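Local coordinates for uncharacterized protein AF0587 (Archaeoglobus fulgidus DSM 4304, PDB 2Q07) that is of unknown function but belongs to the archaeosine synthase type 1 family and, carrying a PUA domain, probably binds RNA in archaeosine-tRNA biosynthesis, at residues A[179-184]-A[215-220]. Sequence-based numbering, arbitrary orientation.
Sequences YQFGIT and LDIYEK
The backbone of Leu215 meets the carboxamide of Gln180, whose CD lies 3.4 Å from Leu215 N. Beyond CG the glutamine chain runs extended (chi2 171°), which carries the amide from the last turn of helix 168-181 to the backbone at the edge of the strand. The glutamine side chain runs nearly perpendicular to that of Leu215, and Leu215 CB sits 3.9 Å from Gln180 CD, so the amide group has both peptide and aliphatic atoms against it. Replacing Gln180 with an alanine would probably open a gap between helix and strand and leave the backbone N and O of Leu215 without this polar neighbour.

Beside it, the side chains of Phe181 and Ile217 reach toward each other from the helix and the strand. The methyl CG2 of Ile217 comes obliquely to the ring, 3.4 Å from Phe181 CE1, while Ile217 CD1 reaches Phe181 CZ at 3.9 Å. With chi1 of Ile217 at 58°, CG1 is flanked by the backbone N and the carbonyl carbon, and CG2, anti to that carbon, is the branch nearest the ring. One face of the Phe181 ring is packed from within its own segment, by Gln180 CB 3.8 Å above the ring centre.

The contact fastens the C-terminal end of helix 168-181, where Gly182 with its positive phi leaves the helix, to the outermost strand, 214-217, of the antiparallel sheet in the pre-PUA part of the chain. Leu215 also packs on Leu173, Met176 and Leu177 of that helix, and Leu225 of helix 219-227 touches both Phe181 and Ile217. Between the two inward-pointing strand residues, Asp216 points away and forms a salt bridge with Arg295, linking strand 214-217 to strand 289-297 of the PUA domain.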
loop_
_atom_site.group_PDB
_atom_site.type_symbol
_atom_site.label_atom_id
_atom_site.label_comp_id
_atom_site.label_asym_id
_atom_site.label_seq_id
_atom_site.Cartn_x
_atom_site.Cartn_y
_atom_site.Cartn_z
ATOM N N TYR A 179 4.496 -3.335 3.795
ATOM C CA TYR A 179 3.546 -4.318 3.292
ATOM C C TYR A 179 4.261 -5.559 2.719
ATOM O O TYR A 179 4.054 -6.688 3.170
ATOM C CB TYR A 179 2.684 -3.669 2.199
ATOM C CG TYR A 179 1.553 -4.532 1.688
ATOM C CD1 TYR A 179 0.273 -4.428 2.231
ATOM C CD2 TYR A 179 1.766 -5.472 0.677
ATOM C CE1 TYR A 179 -0.765 -5.235 1.790
ATOM C CE2 TYR A 179 0.731 -6.290 0.224
ATOM C CZ TYR A 179 -0.530 -6.165 0.790
ATOM O OH TYR A 179 -1.553 -6.977 0.377
ATOM N N GLN A 180 5.113 -5.327 1.729
ATOM C CA GLN A 180 5.837 -6.399 1.045
ATOM C C GLN A 180 6.962 -7.100 1.790
ATOM O O GLN A 180 7.127 -8.310 1.650
ATOM C CB GLN A 180 6.396 -5.871 -0.272
ATOM C CG GLN A 180 5.343 -5.355 -1.223
ATOM C CD GLN A 180 5.947 -4.637 -2.407
ATOM O OE1 GLN A 180 6.804 -5.179 -3.099
ATOM N NE2 GLN A 180 5.493 -3.416 -2.654
ATOM N N PHE A 181 7.728 -6.358 2.581
ATOM C CA PHE A 181 8.869 -6.948 3.281
ATOM C C PHE A 181 8.905 -6.771 4.791
ATOM O O PHE A 181 9.778 -7.334 5.454
ATOM C CB PHE A 181 10.170 -6.380 2.698
ATOM C CG PHE A 181 10.224 -6.405 1.201
ATOM C CD1 PHE A 181 10.182 -5.217 0.474
ATOM C CD2 PHE A 181 10.300 -7.612 0.514
ATOM C CE1 PHE A 181 10.213 -5.225 -0.910
ATOM C CE2 PHE A 181 10.331 -7.635 -0.881
ATOM C CZ PHE A 181 10.287 -6.439 -1.593
ATOM N N GLY A 182 7.982 -5.988 5.342
ATOM C CA GLY A 182 7.979 -5.792 6.776
ATOM C C GLY A 182 9.181 -4.996 7.239
ATOM O O GLY A 182 9.677 -5.204 8.347
ATOM N N ILE A 183 9.672 -4.099 6.384
ATOM C CA ILE A 183 10.806 -3.244 6.738
ATOM C C ILE A 183 10.514 -1.841 6.216
ATOM O O ILE A 183 9.492 -1.606 5.564
ATOM C CB ILE A 183 12.151 -3.694 6.079
ATOM C CG1 ILE A 183 12.169 -3.309 4.593
ATOM C CG2 ILE A 183 12.359 -5.199 6.238
ATOM C CD1 ILE A 183 13.454 -3.707 3.870
ATOM N N THR A 184 11.423 -0.917 6.504
ATOM C CA THR A 184 11.304 0.441 6.014
ATOM C C THR A 184 12.696 0.906 5.603
ATOM O O THR A 184 13.690 0.267 5.940
ATOM C CB THR A 184 10.729 1.403 7.070
ATOM O OG1 THR A 184 10.378 2.635 6.424
ATOM C CG2 THR A 184 11.743 1.680 8.176
ATOM N N LEU A 215 6.281 -2.826 -5.322
ATOM C CA LEU A 215 7.608 -2.228 -5.369
ATOM C C LEU A 215 8.643 -3.186 -5.919
ATOM O O LEU A 215 8.643 -4.366 -5.577
ATOM C CB LEU A 215 8.076 -1.823 -3.969
ATOM C CG LEU A 215 7.637 -0.508 -3.335
ATOM C CD1 LEU A 215 8.302 -0.378 -1.976
ATOM C CD2 LEU A 215 8.023 0.656 -4.223
ATOM N N ASP A 216 9.512 -2.673 -6.781
ATOM C CA ASP A 216 10.605 -3.465 -7.307
ATOM C C ASP A 216 11.752 -2.959 -6.434
ATOM O O ASP A 216 11.804 -1.765 -6.134
ATOM C CB ASP A 216 10.887 -3.133 -8.778
ATOM C CG ASP A 216 11.786 -4.163 -9.439
ATOM O OD1 ASP A 216 12.388 -4.975 -8.703
ATOM O OD2 ASP A 216 11.896 -4.167 -10.684
ATOM N N ILE A 217 12.652 -3.843 -6.009
ATOM C CA ILE A 217 13.779 -3.438 -5.163
ATOM C C ILE A 217 15.118 -3.711 -5.828
ATOM O O ILE A 217 15.220 -4.584 -6.687
ATOM C CB ILE A 217 13.776 -4.180 -3.812
ATOM C CG1 ILE A 217 13.839 -5.691 -4.057
ATOM C CG2 ILE A 217 12.540 -3.788 -3.003
ATOM C CD1 ILE A 217 14.015 -6.525 -2.796
ATOM N N TYR A 218 16.147 -2.980 -5.408
ATOM C CA TYR A 218 17.473 -3.158 -5.977
ATOM C C TYR A 218 18.524 -3.692 -5.005
ATOM O O TYR A 218 18.170 -4.279 -3.993
ATOM C CB TYR A 218 17.895 -1.865 -6.670
ATOM C CG TYR A 218 16.887 -1.515 -7.755
ATOM C CD1 TYR A 218 15.768 -0.728 -7.466
ATOM C CD2 TYR A 218 16.983 -2.073 -9.026
ATOM C CE1 TYR A 218 14.771 -0.510 -8.418
ATOM C CE2 TYR A 218 15.988 -1.865 -9.991
ATOM C CZ TYR A 218 14.886 -1.084 -9.675
ATOM O OH TYR A 218 13.893 -0.892 -10.598
ATOM N N GLU A 219 19.804 -3.491 -5.305
ATOM C CA GLU A 219 20.885 -4.057 -4.491
ATOM C C GLU A 219 20.934 -3.898 -2.975
ATOM O O GLU A 219 20.993 -4.891 -2.255
ATOM C CB GLU A 219 22.251 -3.642 -5.053
ATOM C CG GLU A 219 23.346 -4.659 -4.714
ATOM C CD GLU A 219 24.757 -4.186 -5.052
ATOM O OE1 GLU A 219 24.930 -3.473 -6.064
ATOM O OE2 GLU A 219 25.695 -4.549 -4.312
ATOM N N LYS A 220 20.935 -2.665 -2.488
ATOM C CA LYS A 220 21.024 -2.401 -1.053
ATOM C C LYS A 220 19.917 -3.054 -0.237
ATOM O O LYS A 220 20.182 -3.642 0.813
ATOM C CB LYS A 220 21.023 -0.891 -0.787
ATOM C CG LYS A 220 21.476 -0.055 -1.970
ATOM C CD LYS A 220 20.461 -0.177 -3.110
ATOM C CE LYS A 220 20.927 0.451 -4.392
ATOM N NZ LYS A 220 19.996 0.050 -5.474
#